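PDB 1T6C: exopolyphosphatase from Aquifex aeolicus, which probably hydrolyses phosphoanhydride bonds, as expected of a Ppx/GppA-family exopolyphosphatase and guanosine pentaphosphate phosphohydrolase with an actin-like fold. Local coordinates for residues Pro10-Ala15 with Lys81-Lys86; Val210-Thr215 with Ile294-Gly299. All coordinates share one frame; numbering follows the deposited sequence.

How the interactions relate
Interactions 1 and 2 each pair two neighbouring parallel strands, one pair in each of the two mixed sheets of this actin-like chain. Residues 10-15 and 81-86 belong to the sheet of strands 12-19 and 84-89 and meet near the surface, the contact centre about 23 Å from the centre of the chain. Residues 210-215 and 294-299 belong to the other sheet and are mostly buried, their contact centre about 8 Å from that of the chain. The two contacts do not touch: their centres are 25 Å apart and their nearest atoms about 9 Å. The calcium ion, bound by Asp144, Gly146, Ser149 and Glu151, is nearer interaction 2, about 8 Å from the side chain of Leu212.

Interaction 1. Residues Pro10-Ala15 with Lys81-Lys86; sequences PIMRVA and KVERVK
Met12 and Glu83 cross their side chains at about a right angle: Met12 CE lies 3.9 Å from Glu83 OE1, and Met12 CG approaches OE2 of the same carboxylate. With chi1 at 174° Met12 CG stands anti to the backbone N, on the side of Glu83; Met12 SD rests 4.0 Å from Arg84 CD, against the aliphatic part of the arginine, and the bend at chi3 turns CE to the carboxylate. Val14 and Arg84 run side by side and point the same way, with Val14 CG1 touching Arg84 CB. Beyond this apolar stem the guanidinium leaves the pair for salt bridges with Glu308 and Glu312 of helix 300-313. Ala15 and Val85 occupy the other face, where Val82 also packs, its CG1 3.8 Å from Ala15 CB. Glu83 OE2 accepts from two waters, one bridging to Ile11 O and the other linking Arg13 N with Lys81 O, which extends the pairing by solvent before the regular bonds begin. Those bonds run from Glu83 N to Arg13 O (2.9 Å), Ala15 N to Arg84 O (2.9 Å) and Lys86 N to Ala15 O (3.1 Å). Lys81 ends helix 60-79 in a Schellman motif, and the chain then enters strand 84-89 beside strand 12-19, a parallel pairing within the five-stranded mixed sheet of an actin-like domain.

Interaction 2. Residues Val210-Thr215 with Ile294-Gly299; sequences VGLGGT and IVSDWG
Gly211 is paired with Val295 and bonds to the residues flanking it, through its N to Ile294 O (2.8 Å) and its O to Ser296 N (3.0 Å), in a parallel pair whose short axes cross at -36°. This is the inner part of the second mixed sheet of the actin-like fold, where strand 208-212 lies between strands 139-146 and 292-296. Val210 and Leu212 share a sheet face with Ser296, and their methyls meet its CB: Val210 CG1 at 3.9 Å and Leu212 CD1 at 3.7 Å. Helix 119-133 packs over this face, with Val130 touching both aliphatic side chains. The other branch of Leu212, CD2, reaches past the serine to Trp298 O (3.5 Å) and Gly299 CA, where the chain is about to enter helix 300-313. An alanine in place of Leu212 would probably leave a gap beside Ser296 CB and Gly299 CA and weaken the packing against helix 119-133. The chains spread apart from Val210 to Leu212, and a water then joins Gly213 N to Ser296 O. Gly213 is the N-cap of helix 214-223, whose first turn holds Thr215, its OG1 hydrogen-bonded to Gln145 OE1, in sequence between the calcium-binding Asp144 and Gly146. Ser296 places its OG anti to the backbone N (chi1 178°), and that hydroxyl donates to Trp298 O at 2.8 Å, in the carbonyl plane and on a lone pair.

Interaction 1. Residues Pro10-Ala15 with Lys81-Lys86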
ATOM      1  N   PRO A  10      14.980 -22.255  16.056  1.00 31.27           N
ATOM      2  CA  PRO A  10      14.490 -21.373  17.155  1.00 30.63           C
ATOM      3  C   PRO A  10      13.687 -20.203  16.592  1.00 28.66           C
ATOM      4  O   PRO A  10      13.980 -19.721  15.502  1.00 28.99           O
ATOM      5  CB  PRO A  10      15.782 -20.872  17.823  1.00 31.06           C
ATOM      6  CG  PRO A  10      16.891 -21.216  16.868  1.00 32.00           C
ATOM      7  CD  PRO A  10      16.333 -21.867  15.638  1.00 31.75           C
ATOM      8  N   ILE A  11      12.677 -19.780  17.331  1.00 27.01           N
ATOM      9  CA  ILE A  11      11.871 -18.635  16.946  1.00 25.43           C
ATOM     10  C   ILE A  11      12.765 -17.394  16.828  1.00 23.58           C
ATOM     11  O   ILE A  11      13.642 -17.170  17.652  1.00 22.56           O
ATOM     12  CB  ILE A  11      10.753 -18.398  18.005  1.00 26.30           C
ATOM     13  CG1 ILE A  11       9.713 -19.529  17.944  1.00 27.44           C
ATOM     14  CG2 ILE A  11      10.082 -17.035  17.813  1.00 26.32           C
ATOM     15  CD1 ILE A  11       8.853 -19.657  19.201  1.00 31.26           C
ATOM     16  N   MET A  12      12.535 -16.596  15.787  1.00 20.89           N
ATOM     17  CA  MET A  12      13.205 -15.320  15.640  1.00 19.26           C
ATOM     18  C   MET A  12      12.127 -14.255  15.476  1.00 17.15           C
ATOM     19  O   MET A  12      11.095 -14.485  14.858  1.00 17.07           O
ATOM     20  CB  MET A  12      14.108 -15.332  14.404  1.00 20.25           C
ATOM     21  CG  MET A  12      14.729 -14.011  14.114  1.00 23.01           C
ATOM     22  SD  MET A  12      15.974 -14.074  12.863  1.00 27.80           S
ATOM     23  CE  MET A  12      17.282 -15.054  13.716  1.00 30.96           C
ATOM     24  N   ARG A  13      12.374 -13.101  16.046  1.00 15.04           N
ATOM     25  CA  ARG A  13      11.515 -11.945  15.811  1.00 13.91           C
ATOM     26  C   ARG A  13      12.186 -10.971  14.849  1.00 13.40           C
ATOM     27  O   ARG A  13      13.406 -10.754  14.894  1.00 14.02           O
ATOM     28  CB  ARG A  13      11.181 -11.261  17.122  1.00 14.00           C
ATOM     29  CG  ARG A  13      10.344 -12.124  18.030  1.00 15.29           C
ATOM     30  CD  ARG A  13      10.200 -11.551  19.395  1.00 16.84           C
ATOM     31  NE  ARG A  13       9.179 -12.257  20.141  1.00 16.07           N
ATOM     32  CZ  ARG A  13       8.851 -11.939  21.371  1.00 15.96           C
ATOM     33  NH1 ARG A  13       9.446 -10.920  21.996  1.00 18.03           N
ATOM     34  NH2 ARG A  13       7.904 -12.609  21.988  1.00 17.89           N
ATOM     35  N   VAL A  14      11.372 -10.374  13.972  1.00 11.88           N
ATOM     36  CA  VAL A  14      11.817  -9.423  12.945  1.00 12.11           C
ATOM     37  C   VAL A  14      10.840  -8.257  12.950  1.00 11.28           C
ATOM     38  O   VAL A  14       9.705  -8.384  13.400  1.00 11.28           O
ATOM     39  CB  VAL A  14      11.928 -10.096  11.538  1.00 12.37           C
ATOM     40  CG1 VAL A  14      12.933 -11.237  11.623  1.00 13.48           C
ATOM     41  CG2 VAL A  14      10.608 -10.579  11.021  1.00 14.30           C
ATOM     42  N   ALA A  15      11.301  -7.106  12.502  1.00 10.75           N
ATOM     43  CA  ALA A  15      10.461  -5.927  12.475  1.00  9.71           C
ATOM     44  C   ALA A  15      10.723  -5.063  11.270  1.00  9.80           C
ATOM     45  O   ALA A  15      11.825  -5.030  10.722  1.00 10.07           O
ATOM     46  CB  ALA A  15      10.698  -5.109  13.691  1.00 10.48           C
ATOM     47  N   LYS A  81      13.363  -7.975  21.967  1.00 14.64           N
ATOM     48  CA  LYS A  81      14.508  -8.751  21.472  1.00 14.80           C
ATOM     49  C   LYS A  81      14.365  -9.090  19.985  1.00 14.76           C
ATOM     50  O   LYS A  81      14.547 -10.225  19.551  1.00 14.65           O
ATOM     51  CB  LYS A  81      14.714 -10.004  22.333  1.00 16.21           C
ATOM     52  CG  LYS A  81      15.263  -9.663  23.717  1.00 19.26           C
ATOM     53  CD  LYS A  81      15.940 -10.889  24.385  1.00 23.21           C
ATOM     54  CE  LYS A  81      16.684 -10.460  25.665  1.00 26.65           C
ATOM     55  NZ  LYS A  81      15.699 -10.179  26.733  1.00 27.86           N
ATOM     56  N   VAL A  82      13.999  -8.089  19.209  1.00 13.89           N
ATOM     57  CA  VAL A  82      13.881  -8.258  17.764  1.00 13.51           C
ATOM     58  C   VAL A  82      15.273  -8.375  17.190  1.00 13.54           C
ATOM     59  O   VAL A  82      16.120  -7.541  17.451  1.00 14.08           O
ATOM     60  CB  VAL A  82      13.139  -7.066  17.125  1.00 13.59           C
ATOM     61  CG1 VAL A  82      13.169  -7.192  15.604  1.00 14.27           C
ATOM     62  CG2 VAL A  82      11.725  -6.959  17.678  1.00 13.15           C
ATOM     63  N   GLU A  83      15.516  -9.430  16.444  1.00 13.21           N
ATOM     64  CA  GLU A  83      16.850  -9.723  15.914  1.00 14.59           C
ATOM     65  C   GLU A  83      17.187  -9.059  14.578  1.00 13.81           C
ATOM     66  O   GLU A  83      18.354  -8.773  14.295  1.00 14.40           O
ATOM     67  CB  GLU A  83      17.015 -11.233  15.843  1.00 16.09           C
ATOM     68  CG  GLU A  83      17.201 -11.794  17.263  1.00 20.13           C
ATOM     69  CD  GLU A  83      17.492 -13.283  17.298  1.00 24.71           C
ATOM     70  OE1 GLU A  83      18.662 -13.680  17.066  1.00 29.93           O
ATOM     71  OE2 GLU A  83      16.553 -14.041  17.567  1.00 26.89           O
ATOM     72  N   ARG A  84      16.172  -8.810  13.752  1.00 13.22           N
ATOM     73  CA  ARG A  84      16.375  -8.180  12.443  1.00 12.59           C
ATOM     74  C   ARG A  84      15.342  -7.087  12.271  1.00 12.43           C
ATOM     75  O   ARG A  84      14.154  -7.358  12.446  1.00 12.06           O
ATOM     76  CB  ARG A  84      16.250  -9.174  11.290  1.00 13.18           C
ATOM     77  CG  ARG A  84      17.175 -10.385  11.382  1.00 16.03           C
ATOM     78  CD  ARG A  84      17.120 -11.293  10.152  1.00 20.89           C
ATOM     79  NE  ARG A  84      17.624 -10.554   9.003  1.00 27.35           N
ATOM     80  CZ  ARG A  84      18.866 -10.627   8.491  1.00 29.46           C
ATOM     81  NH1 ARG A  84      19.777 -11.477   8.946  1.00 30.81           N
ATOM     82  NH2 ARG A  84      19.175  -9.850   7.467  1.00 30.30           N
ATOM     83  N   VAL A  85      15.820  -5.890  11.951  1.00 11.69           N
ATOM     84  CA  VAL A  85      14.999  -4.688  11.798  1.00 12.17           C
ATOM     85  C   VAL A  85      15.381  -4.015  10.484  1.00 11.97           C
ATOM     86  O   VAL A  85      16.578  -3.820  10.205  1.00 13.06           O
ATOM     87  CB  VAL A  85      15.265  -3.692  12.913  1.00 13.15           C
ATOM     88  CG1 VAL A  85      14.460  -2.414  12.688  1.00 13.86           C
ATOM     89  CG2 VAL A  85      14.986  -4.300  14.244  1.00 14.87           C
ATOM     90  N   LYS A  86      14.377  -3.639   9.688  1.00 10.58           N
ATOM     91  CA  LYS A  86      14.581  -2.900   8.452  1.00  9.94           C
ATOM     92  C   LYS A  86      13.624  -1.712   8.472  1.00 10.09           C
ATOM     93  O   LYS A  86      12.418  -1.871   8.682  1.00 11.02           O
ATOM     94  CB  LYS A  86      14.332  -3.758   7.216  1.00 10.93           C
ATOM     95  CG  LYS A  86      14.405  -3.048   5.892  1.00 13.28           C
ATOM     96  CD  LYS A  86      15.817  -2.631   5.553  1.00 15.87           C
ATOM     97  CE  LYS A  86      15.868  -1.689   4.385  1.00 17.38           C
ATOM     98  NZ  LYS A  86      17.289  -1.496   3.948  1.00 18.85           N
TER
HETATM   99  O   HOH W   1      16.432 -16.602  17.222  1.00 33.27           O
HETATM  100  O   HOH W   2      14.304 -12.882  18.179  1.00 26.67           O

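Interaction 2. Residues Val210-Thr215 with Ile294-Gly299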
ATOM      1  N   VAL A 210      -3.144 -10.119  -8.372  1.00 11.46           N
ATOM      2  CA  VAL A 210      -3.385  -9.940  -6.957  1.00 11.41           C
ATOM      3  C   VAL A 210      -3.474  -8.458  -6.697  1.00 11.07           C
ATOM      4  O   VAL A 210      -2.581  -7.713  -7.102  1.00 11.33           O
ATOM      5  CB  VAL A 210      -2.234 -10.493  -6.110  1.00 11.14           C
ATOM      6  CG1 VAL A 210      -2.479 -10.275  -4.647  1.00 11.24           C
ATOM      7  CG2 VAL A 210      -2.052 -11.981  -6.371  1.00 11.70           C
ATOM      8  N   GLY A 211      -4.561  -8.045  -6.057  1.00  9.77           N
ATOM      9  CA  GLY A 211      -4.771  -6.643  -5.739  1.00  9.71           C
ATOM     10  C   GLY A 211      -4.491  -6.326  -4.273  1.00 10.54           C
ATOM     11  O   GLY A 211      -4.888  -7.046  -3.376  1.00 10.02           O
ATOM     12  N   LEU A 212      -3.810  -5.213  -4.058  1.00 10.21           N
ATOM     13  CA  LEU A 212      -3.422  -4.696  -2.707  1.00 11.14           C
ATOM     14  C   LEU A 212      -3.835  -3.265  -2.487  1.00 11.05           C
ATOM     15  O   LEU A 212      -3.927  -2.486  -3.437  1.00 10.93           O
ATOM     16  CB  LEU A 212      -1.886  -4.718  -2.520  1.00 12.23           C
ATOM     17  CG  LEU A 212      -1.139  -6.037  -2.338  1.00 15.17           C
ATOM     18  CD1 LEU A 212      -1.472  -7.086  -3.400  1.00 16.82           C
ATOM     19  CD2 LEU A 212       0.324  -5.795  -2.328  1.00 16.42           C
ATOM     20  N   GLY A 213      -3.952  -2.910  -1.199  1.00 11.03           N
ATOM     21  CA  GLY A 213      -4.186  -1.543  -0.758  1.00 11.14           C
ATOM     22  C   GLY A 213      -5.547  -1.354  -0.144  1.00 11.46           C
ATOM     23  O   GLY A 213      -6.401  -2.251  -0.151  1.00 10.90           O
ATOM     24  N   GLY A 214      -5.770  -0.122   0.317  1.00 10.94           N
ATOM     25  CA  GLY A 214      -6.963   0.247   1.047  1.00 10.94           C
ATOM     26  C   GLY A 214      -8.243   0.204   0.259  1.00 10.97           C
ATOM     27  O   GLY A 214      -9.318  -0.116   0.790  1.00 12.19           O
ATOM     28  N   THR A 215      -8.156   0.521  -1.026  1.00 10.76           N
ATOM     29  CA  THR A 215      -9.332   0.436  -1.865  1.00 10.01           C
ATOM     30  C   THR A 215      -9.824  -1.007  -1.999  1.00  9.38           C
ATOM     31  O   THR A 215     -10.991  -1.293  -1.750  1.00  9.84           O
ATOM     32  CB  THR A 215      -9.058   1.027  -3.261  1.00 10.44           C
ATOM     33  OG1 THR A 215      -8.683   2.422  -3.138  1.00 13.25           O
ATOM     34  CG2 THR A 215     -10.347   0.968  -4.066  1.00 12.47           C
ATOM     35  N   ILE A 294      -7.331 -11.690  -6.910  1.00 12.51           N
ATOM     36  CA  ILE A 294      -7.282 -12.148  -5.530  1.00 12.88           C
ATOM     37  C   ILE A 294      -6.817 -10.984  -4.660  1.00 12.08           C
ATOM     38  O   ILE A 294      -5.910 -10.268  -5.041  1.00 11.87           O
ATOM     39  CB  ILE A 294      -6.291 -13.367  -5.381  1.00 14.53           C
ATOM     40  CG1 ILE A 294      -6.612 -14.450  -6.407  1.00 19.87           C
ATOM     41  CG2 ILE A 294      -6.359 -13.967  -3.967  1.00 17.58           C
ATOM     42  CD1 ILE A 294      -5.603 -15.597  -6.441  1.00 22.78           C
ATOM     43  N   VAL A 295      -7.450 -10.821  -3.507  1.00 11.91           N
ATOM     44  CA  VAL A 295      -7.142  -9.717  -2.586  1.00 11.73           C
ATOM     45  C   VAL A 295      -6.092 -10.152  -1.590  1.00 10.84           C
ATOM     46  O   VAL A 295      -6.160 -11.215  -1.010  1.00 10.12           O
ATOM     47  CB  VAL A 295      -8.437  -9.226  -1.885  1.00 11.65           C
ATOM     48  CG1 VAL A 295      -8.147  -8.104  -0.886  1.00 13.50           C
ATOM     49  CG2 VAL A 295      -9.442  -8.760  -2.955  1.00 13.28           C
ATOM     50  N   SER A 296      -5.103  -9.281  -1.369  1.00 10.26           N
ATOM     51  CA  SER A 296      -4.139  -9.462  -0.290  1.00 10.54           C
ATOM     52  C   SER A 296      -4.289  -8.378   0.761  1.00 11.48           C
ATOM     53  O   SER A 296      -4.360  -7.200   0.435  1.00 12.66           O
ATOM     54  CB  SER A 296      -2.710  -9.401  -0.839  1.00 10.77           C
ATOM     55  OG  SER A 296      -1.799  -9.537   0.236  1.00 11.75           O
ATOM     56  N   ASP A 297      -4.321  -8.801   2.013  1.00 11.40           N
ATOM     57  CA  ASP A 297      -4.219  -7.896   3.158  1.00 11.49           C
ATOM     58  C   ASP A 297      -2.787  -7.462   3.450  1.00 12.36           C
ATOM     59  O   ASP A 297      -2.594  -6.470   4.133  1.00 12.99           O
ATOM     60  CB  ASP A 297      -4.834  -8.527   4.409  1.00 12.15           C
ATOM     61  CG  ASP A 297      -4.851  -7.580   5.573  1.00 13.80           C
ATOM     62  OD1 ASP A 297      -4.029  -7.767   6.518  1.00 16.78           O
ATOM     63  OD2 ASP A 297      -5.618  -6.605   5.593  1.00 17.32           O
ATOM     64  N   TRP A 298      -1.798  -8.192   2.949  1.00 12.01           N
ATOM     65  CA  TRP A 298      -0.398  -7.874   3.154  1.00 11.51           C
ATOM     66  C   TRP A 298       0.234  -7.139   1.958  1.00 12.14           C
ATOM     67  O   TRP A 298      -0.104  -7.397   0.804  1.00 13.53           O
ATOM     68  CB  TRP A 298       0.363  -9.172   3.378  1.00 11.98           C
ATOM     69  CG  TRP A 298       0.228  -9.724   4.780  1.00 12.50           C
ATOM     70  CD1 TRP A 298      -0.735  -9.418   5.708  1.00 14.40           C
ATOM     71  CD2 TRP A 298       1.119 -10.640   5.412  1.00 13.32           C
ATOM     72  NE1 TRP A 298      -0.482 -10.089   6.885  1.00 16.01           N
ATOM     73  CE2 TRP A 298       0.640 -10.857   6.723  1.00 15.29           C
ATOM     74  CE3 TRP A 298       2.302 -11.283   5.014  1.00 13.90           C
ATOM     75  CZ2 TRP A 298       1.295 -11.693   7.632  1.00 17.13           C
ATOM     76  CZ3 TRP A 298       2.960 -12.124   5.936  1.00 14.66           C
ATOM     77  CH2 TRP A 298       2.443 -12.321   7.209  1.00 15.76           C
ATOM     78  N   GLY A 299       1.171  -6.242   2.246  1.00 11.17           N
ATOM     79  CA  GLY A 299       1.859  -5.475   1.237  1.00 11.19           C
ATOM     80  C   GLY A 299       3.247  -5.114   1.730  1.00 11.01           C
ATOM     81  O   GLY A 299       3.926  -5.932   2.371  1.00 10.29           O
TER
HETATM   82  O   HOH W   3      -3.703  -4.617   1.137  1.00 12.27           O